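Local atomic coordinates of gdp-l-fucose synthetase (Naegleria fowleri, PDB entry 6AQZ), a protein that probably makes GDP-L-fucose from a GDP-4-keto-6-deoxymannose intermediate with NADPH as reductant. Residues T124-T130 with F185-T191; G169-N173 with S256-I260. All coordinates share one frame; numbering follows the deposited sequence.

The two contacts lie side by side, their centres about 10 Å apart, within the sequence range of the NAD-dependent epimerase/dehydratase family. Along the chain their segments alternate: strand 123-127 of contact 1, helix 156-179 of contact 2, strand 184-194 of contact 1, then the loop that leads into strand 260-262. Contact 1 is a parallel strand pair in the buried centre of the Rossmann-type sheet and reaches the NADP. Contact 2, nearer the surface, ties the crossover helix to that loop. Direct bonds couple them: Asn-173 OD1 with Phe-185 N at 2.8 Å and Thr-186 OG1 with Ser-256 O at 2.7 Å, so strand 184-194 meets both halves of contact 2.

Contact 1. Residues T124-T130 with F185-T191; sequences TISCLST and FTSVIPT. With NAP (NADP nicotinamide-adenine-dinucleotide phosphate), chain G.
With SG anti to the backbone N (chi1 -164°), Cys-127 sets its sulfur 3.5 Å from CG of Pro-190, and CG2 of Ile-189, also anti to its own backbone N, lies 3.4 Å from C of Ser-129. The strands run parallel, joined by four backbone hydrogen bonds from Thr-186 N to Thr-124 O at one end to Leu-128 N to Val-188 O (2.8 Å) at the other. Thr-124 and Phe-185 lie side by side on one face of the sheet, toward helix 98-118; Ile-125 and Val-188, CG2 to CG1 at 4.0 Å, share the other with helix 240-253. This pair belongs to the parallel core of the doubly wound sheet of a Rossmann-type domain, with cofactor bound at the C-terminal ends of its strands. Here those ends frame the nicotinamide: Leu-128 O is 3.1 Å from NAP C6N and Thr-191 O is 3.1 Å from NAP C4N, the carbon that carries hydride in this cofactor. CB of Ser-129 also meets the ring, while its OG bonds to Cys-131 N. At the edge of the Phe-185 ring, and in its plane, one water donates to Thr-186 O and hydrogen-bonds Ser-126 OG at 2.7 Å.

Contact 2. Residues G169-N173 with S256-I260; sequences GRWYN and SEEPI
The guanidinium of Arg-170 receives OE1 of Glu-258 at its edge, in plane, with OE2 near that plane as well, whereas CD of Pro-259 approaches NH2 obliquely at 3.7 Å. The two charged planes are turned 57° apart, and OE2 is met from above the carboxylate plane, so the salt bridge is not a flat, two-pronged pair. Its shortest bond, Arg-170 NH1 to Glu-258 OE2, measures 3.3 Å; those from NH1 and NH2 to OE1 are weak. In the Rossmann-type fold, helix 156-179 is the crossover of a right-handed beta-alpha-beta unit between parallel strands 123-127 and 184-194, and it meets here the loop after helix 240-253. Arg-170, extended from CG to NE, reaches from the helix to the loop, and its NE forms a salt bridge with Asp-166 on the same helix. Glu-258, bent at chi2, folds its carboxylate back to the arginine.

Asn-173 and Glu-257 run alongside one another, head to tail, with amide and carboxylate planes 31° apart. ND2 donates to OE1 over 3.1 Å in a nearly straight bond (169°); the acceptor lies in the amide plane and uses its anti lone pair. With OD1 taken by Phe-185 N, both ends of the amide fix its rotation. On the loop side, Ser-256 OG accepts from Glu-258 N, which makes an ST turn at the start of the loop segment. One water donates both to Arg-170 O and to Glu-257 OE1, each at 2.8 Å.

Contact 1. Residues T124-T130 with F185-T191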
loop_
_atom_site.group_PDB
_atom_site.type_symbol
_atom_site.label_atom_id
_atom_site.label_comp_id
_atom_site.label_asym_id
_atom_site.label_seq_id
_atom_site.Cartn_x
_atom_site.Cartn_y
_atom_site.Cartn_z
ATOM N N THR A 124 20.153 -4.804 -2.752
ATOM C CA THR A 124 19.577 -3.821 -1.843
ATOM C C THR A 124 18.832 -4.572 -0.752
ATOM O O THR A 124 18.048 -5.476 -1.047
ATOM C CB THR A 124 18.647 -2.853 -2.602
ATOM O OG1 THR A 124 19.438 -2.052 -3.479
ATOM C CG2 THR A 124 17.833 -1.943 -1.656
ATOM N N ILE A 125 19.118 -4.246 0.504
ATOM C CA ILE A 125 18.443 -4.878 1.624
ATOM C C ILE A 125 17.708 -3.794 2.376
ATOM O O ILE A 125 18.333 -2.860 2.891
ATOM C CB ILE A 125 19.410 -5.610 2.555
ATOM C CG1 ILE A 125 20.182 -6.637 1.769
ATOM C CG2 ILE A 125 18.627 -6.351 3.620
ATOM C CD1 ILE A 125 21.041 -7.466 2.639
ATOM N N SER A 126 16.393 -3.919 2.442
ATOM C CA SER A 126 15.550 -2.971 3.140
ATOM C C SER A 126 15.082 -3.620 4.431
ATOM O O SER A 126 15.277 -4.815 4.656
ATOM C CB SER A 126 14.374 -2.560 2.256
ATOM O OG SER A 126 14.850 -1.876 1.112
ATOM N N CYS A 127 14.410 -2.841 5.257
ATOM C CA CYS A 127 14.105 -3.274 6.607
ATOM C C CYS A 127 12.607 -3.164 6.864
ATOM O O CYS A 127 12.026 -2.094 6.676
ATOM C CB CYS A 127 14.924 -2.436 7.598
ATOM S SG CYS A 127 14.982 -3.124 9.191
ATOM N N LEU A 128 11.980 -4.269 7.267
ATOM C CA LEU A 128 10.594 -4.304 7.716
ATOM C C LEU A 128 10.572 -4.370 9.244
ATOM O O LEU A 128 11.538 -3.993 9.909
ATOM C CB LEU A 128 9.832 -5.489 7.105
ATOM C CG LEU A 128 9.993 -5.742 5.610
ATOM C CD1 LEU A 128 9.082 -6.880 5.125
ATOM C CD2 LEU A 128 9.808 -4.505 4.798
ATOM N N SER A 129 9.477 -4.864 9.813
ATOM C CA SER A 129 9.328 -4.925 11.260
ATOM C C SER A 129 8.249 -5.947 11.597
ATOM O O SER A 129 7.312 -6.154 10.811
ATOM C CB SER A 129 8.975 -3.545 11.828
ATOM O OG SER A 129 7.702 -3.541 12.430
ATOM N N THR A 130 8.403 -6.619 12.750
ATOM C CA THR A 130 7.416 -7.636 13.102
ATOM C C THR A 130 6.066 -7.050 13.506
ATOM O O THR A 130 5.114 -7.817 13.678
ATOM C CB THR A 130 7.897 -8.566 14.224
ATOM O OG1 THR A 130 8.026 -7.840 15.449
ATOM C CG2 THR A 130 9.210 -9.218 13.868
ATOM N N PHE A 185 16.667 -7.335 -4.842
ATOM C CA PHE A 185 16.009 -6.607 -3.763
ATOM C C PHE A 185 15.491 -7.630 -2.773
ATOM O O PHE A 185 14.764 -8.552 -3.156
ATOM C CB PHE A 185 14.850 -5.740 -4.293
ATOM C CG PHE A 185 15.299 -4.567 -5.118
ATOM C CD1 PHE A 185 15.648 -4.730 -6.440
ATOM C CD2 PHE A 185 15.353 -3.297 -4.569
ATOM C CE1 PHE A 185 16.074 -3.665 -7.187
ATOM C CE2 PHE A 185 15.770 -2.211 -5.319
ATOM C CZ PHE A 185 16.126 -2.383 -6.617
ATOM N N THR A 186 15.868 -7.491 -1.512
ATOM C CA THR A 186 15.286 -8.334 -0.478
ATOM C C THR A 186 15.173 -7.500 0.802
ATOM O O THR A 186 15.364 -6.281 0.789
ATOM C CB THR A 186 16.093 -9.620 -0.306
ATOM O OG1 THR A 186 15.421 -10.467 0.627
ATOM C CG2 THR A 186 17.506 -9.324 0.182
ATOM N N SER A 187 14.813 -8.144 1.911
ATOM C CA SER A 187 14.553 -7.394 3.122
ATOM C C SER A 187 14.718 -8.301 4.323
ATOM O O SER A 187 14.660 -9.522 4.209
ATOM C CB SER A 187 13.148 -6.811 3.117
ATOM O OG SER A 187 12.250 -7.886 3.205
ATOM N N VAL A 188 14.882 -7.677 5.480
ATOM C CA VAL A 188 14.963 -8.367 6.756
ATOM C C VAL A 188 13.855 -7.850 7.644
ATOM O O VAL A 188 13.385 -6.717 7.488
ATOM C CB VAL A 188 16.327 -8.169 7.470
ATOM C CG1 VAL A 188 17.446 -8.665 6.625
ATOM C CG2 VAL A 188 16.518 -6.689 7.864
ATOM N N ILE A 189 13.447 -8.675 8.596
ATOM C CA ILE A 189 12.400 -8.272 9.528
ATOM C C ILE A 189 12.969 -8.404 10.932
ATOM O O ILE A 189 12.879 -9.483 11.539
ATOM C CB ILE A 189 11.136 -9.126 9.385
ATOM C CG1 ILE A 189 10.770 -9.351 7.918
ATOM C CG2 ILE A 189 9.995 -8.474 10.126
ATOM C CD1 ILE A 189 9.491 -10.087 7.795
ATOM N N PRO A 190 13.589 -7.366 11.473
ATOM C CA PRO A 190 14.111 -7.464 12.833
ATOM C C PRO A 190 12.976 -7.351 13.835
ATOM O O PRO A 190 11.925 -6.766 13.571
ATOM C CB PRO A 190 15.098 -6.294 12.932
ATOM C CG PRO A 190 14.624 -5.312 11.919
ATOM C CD PRO A 190 13.941 -6.091 10.823
ATOM N N THR A 191 13.181 -7.992 14.964
ATOM C CA THR A 191 12.294 -7.904 16.111
ATOM C C THR A 191 12.681 -6.665 16.933
ATOM O O THR A 191 13.257 -5.712 16.399
ATOM C CB THR A 191 12.398 -9.197 16.927
ATOM O OG1 THR A 191 11.251 -9.334 17.765
ATOM C CG2 THR A 191 13.720 -9.230 17.778
HETATM P PA NAP G . 16.241 5.188 14.272
HETATM O O1A NAP G . 15.058 6.042 14.615
HETATM O O2A NAP G . 17.226 4.748 15.322
HETATM O O5B NAP G . 17.128 5.865 13.054
HETATM C C5B NAP G . 16.311 5.922 11.937
HETATM C C4B NAP G . 17.184 6.488 10.784
HETATM O O4B NAP G . 16.359 6.995 9.704
HETATM C C3B NAP G . 18.141 7.645 11.284
HETATM O O3B NAP G . 19.375 7.560 10.623
HETATM C C2B NAP G . 17.446 8.888 10.712
HETATM O O2B NAP G . 18.281 9.862 10.347
HETATM C C1B NAP G . 16.938 8.245 9.351
HETATM N N9A NAP G . 15.929 9.075 8.703
HETATM C C8A NAP G . 14.634 9.303 9.121
HETATM N N7A NAP G . 13.943 10.119 8.293
HETATM C C5A NAP G . 14.853 10.440 7.299
HETATM C C6A NAP G . 14.734 11.246 6.170
HETATM N N6A NAP G . 13.528 11.887 5.888
HETATM N N1A NAP G . 15.767 11.400 5.306
HETATM C C2A NAP G . 16.902 10.723 5.655
HETATM N N3A NAP G . 17.169 9.924 6.710
HETATM C C4A NAP G . 16.098 9.792 7.528
HETATM O O3 NAP G . 15.440 3.879 13.614
HETATM P PN NAP G . 16.178 2.490 13.856
HETATM O O1N NAP G . 17.584 2.463 13.390
HETATM O O2N NAP G . 15.717 1.780 15.109
HETATM O O5D NAP G . 15.420 1.442 12.677
HETATM C C5D NAP G . 15.879 1.647 11.401
HETATM C C4D NAP G . 15.171 0.589 10.587
HETATM O O4D NAP G . 15.002 -0.567 11.425
HETATM C C3D NAP G . 13.697 1.125 10.256
HETATM O O3D NAP G . 13.370 0.793 8.950
HETATM C C2D NAP G . 12.818 0.379 11.284
HETATM O O2D NAP G . 11.570 0.038 10.818
HETATM C C1D NAP G . 13.629 -0.940 11.448
HETATM N N1N NAP G . 13.249 -1.625 12.718
HETATM C C2N NAP G . 13.651 -1.153 13.970
HETATM C C3N NAP G . 13.246 -1.798 15.121
HETATM C C7N NAP G . 13.676 -1.271 16.456
HETATM O O7N NAP G . 13.272 -1.750 17.529
HETATM N N7N NAP G . 14.561 -0.188 16.508
HETATM C C4N NAP G . 12.377 -2.997 15.097
HETATM C C5N NAP G . 11.985 -3.417 13.717
HETATM C C6N NAP G . 12.410 -2.766 12.633
HETATM P P2B NAP G . 18.703 11.126 11.638
HETATM O O1X NAP G . 19.497 10.265 12.571
HETATM O O2X NAP G . 19.486 12.119 10.777
HETATM O O3X NAP G . 17.323 11.523 12.072
HETATM O O HOH W 1 14.787 -3.916 -0.694
#

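Contact 2. Residues G169-N173 with S256-I260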
loop_
_atom_site.group_PDB
_atom_site.type_symbol
_atom_site.label_atom_id
_atom_site.label_comp_id
_atom_site.label_asym_id
_atom_site.label_seq_id
_atom_site.Cartn_x
_atom_site.Cartn_y
_atom_site.Cartn_z
ATOM N N GLY A 169 10.003 -4.037 -3.895
ATOM C CA GLY A 169 11.198 -4.823 -4.177
ATOM C C GLY A 169 10.905 -6.012 -5.082
ATOM O O GLY A 169 11.693 -6.345 -5.974
ATOM N N ARG A 170 9.791 -6.701 -4.832
ATOM C CA ARG A 170 9.451 -7.828 -5.689
ATOM C C ARG A 170 9.216 -7.359 -7.121
ATOM O O ARG A 170 9.695 -7.980 -8.077
ATOM C CB ARG A 170 8.219 -8.539 -5.138
ATOM C CG ARG A 170 8.373 -9.026 -3.708
ATOM C CD ARG A 170 7.031 -9.553 -3.213
ATOM N NE ARG A 170 7.067 -9.901 -1.804
ATOM C CZ ARG A 170 7.260 -11.127 -1.333
ATOM N NH1 ARG A 170 7.425 -12.163 -2.183
ATOM N NH2 ARG A 170 7.259 -11.318 -0.015
ATOM N N TRP A 171 8.542 -6.218 -7.273
ATOM C CA TRP A 171 8.259 -5.672 -8.593
ATOM C C TRP A 171 9.540 -5.204 -9.281
ATOM O O TRP A 171 9.703 -5.399 -10.489
ATOM C CB TRP A 171 7.253 -4.526 -8.455
ATOM C CG TRP A 171 5.923 -4.993 -7.958
ATOM C CD1 TRP A 171 5.341 -6.203 -8.215
ATOM C CD2 TRP A 171 5.012 -4.283 -7.100
ATOM N NE1 TRP A 171 4.125 -6.283 -7.589
ATOM C CE2 TRP A 171 3.892 -5.122 -6.901
ATOM C CE3 TRP A 171 5.035 -3.028 -6.483
ATOM C CZ2 TRP A 171 2.799 -4.744 -6.125
ATOM C CZ3 TRP A 171 3.951 -2.655 -5.703
ATOM C CH2 TRP A 171 2.848 -3.513 -5.530
ATOM N N TYR A 172 10.480 -4.624 -8.530
ATOM C CA TYR A 172 11.747 -4.259 -9.162
ATOM C C TYR A 172 12.575 -5.491 -9.516
ATOM O O TYR A 172 13.334 -5.449 -10.489
ATOM C CB TYR A 172 12.577 -3.309 -8.285
ATOM C CG TYR A 172 12.322 -1.851 -8.602
ATOM C CD1 TYR A 172 12.429 -1.380 -9.907
ATOM C CD2 TYR A 172 11.996 -0.937 -7.593
ATOM C CE1 TYR A 172 12.203 -0.056 -10.200
ATOM C CE2 TYR A 172 11.770 0.393 -7.879
ATOM C CZ TYR A 172 11.883 0.824 -9.177
ATOM O OH TYR A 172 11.658 2.142 -9.454
ATOM N N ASN A 173 12.450 -6.592 -8.760
ATOM C CA ASN A 173 13.092 -7.830 -9.201
ATOM C C ASN A 173 12.501 -8.295 -10.525
ATOM O O ASN A 173 13.244 -8.697 -11.430
ATOM C CB ASN A 173 12.971 -8.930 -8.139
ATOM C CG ASN A 173 13.849 -8.656 -6.884
ATOM O OD1 ASN A 173 14.892 -8.001 -6.963
ATOM N ND2 ASN A 173 13.412 -9.168 -5.729
ATOM N N SER A 256 17.320 -14.857 -1.737
ATOM C CA SER A 256 15.876 -14.881 -1.873
ATOM C C SER A 256 15.300 -13.476 -1.705
ATOM O O SER A 256 15.783 -12.677 -0.892
ATOM C CB SER A 256 15.299 -15.834 -0.826
ATOM O OG SER A 256 13.911 -15.706 -0.637
ATOM N N GLU A 257 14.249 -13.189 -2.472
ATOM C CA GLU A 257 13.498 -11.954 -2.330
ATOM C C GLU A 257 12.506 -12.010 -1.170
ATOM O O GLU A 257 11.932 -10.976 -0.827
ATOM C CB GLU A 257 12.776 -11.625 -3.648
ATOM C CG GLU A 257 11.519 -12.493 -3.912
ATOM C CD GLU A 257 10.746 -12.141 -5.201
ATOM O OE1 GLU A 257 10.987 -11.092 -5.835
ATOM O OE2 GLU A 257 9.889 -12.952 -5.598
ATOM N N GLU A 258 12.275 -13.185 -0.573
ATOM C CA GLU A 258 11.402 -13.266 0.598
ATOM C C GLU A 258 12.093 -12.627 1.797
ATOM O O GLU A 258 13.289 -12.856 2.011
ATOM C CB GLU A 258 11.085 -14.722 0.945
ATOM C CG GLU A 258 10.524 -15.520 -0.200
ATOM C CD GLU A 258 9.186 -14.987 -0.678
ATOM O OE1 GLU A 258 8.402 -14.474 0.165
ATOM O OE2 GLU A 258 8.938 -15.064 -1.905
ATOM N N PRO A 259 11.376 -11.847 2.611
ATOM C CA PRO A 259 12.010 -11.287 3.817
ATOM C C PRO A 259 12.446 -12.409 4.734
ATOM O O PRO A 259 11.862 -13.488 4.738
ATOM C CB PRO A 259 10.905 -10.440 4.454
ATOM C CG PRO A 259 9.615 -10.940 3.855
ATOM C CD PRO A 259 9.954 -11.467 2.487
ATOM N N ILE A 260 13.517 -12.171 5.483
ATOM C CA ILE A 260 14.001 -13.128 6.474
ATOM C C ILE A 260 13.939 -12.450 7.831
ATOM O O ILE A 260 14.432 -11.331 7.994
ATOM C CB ILE A 260 15.423 -13.631 6.156
ATOM C CG1 ILE A 260 15.894 -14.605 7.227
ATOM C CG2 ILE A 260 16.433 -12.490 6.023
ATOM C CD1 ILE A 260 17.252 -15.259 6.893
HETATM O O HOH W 2 9.498 -10.771 -8.192
#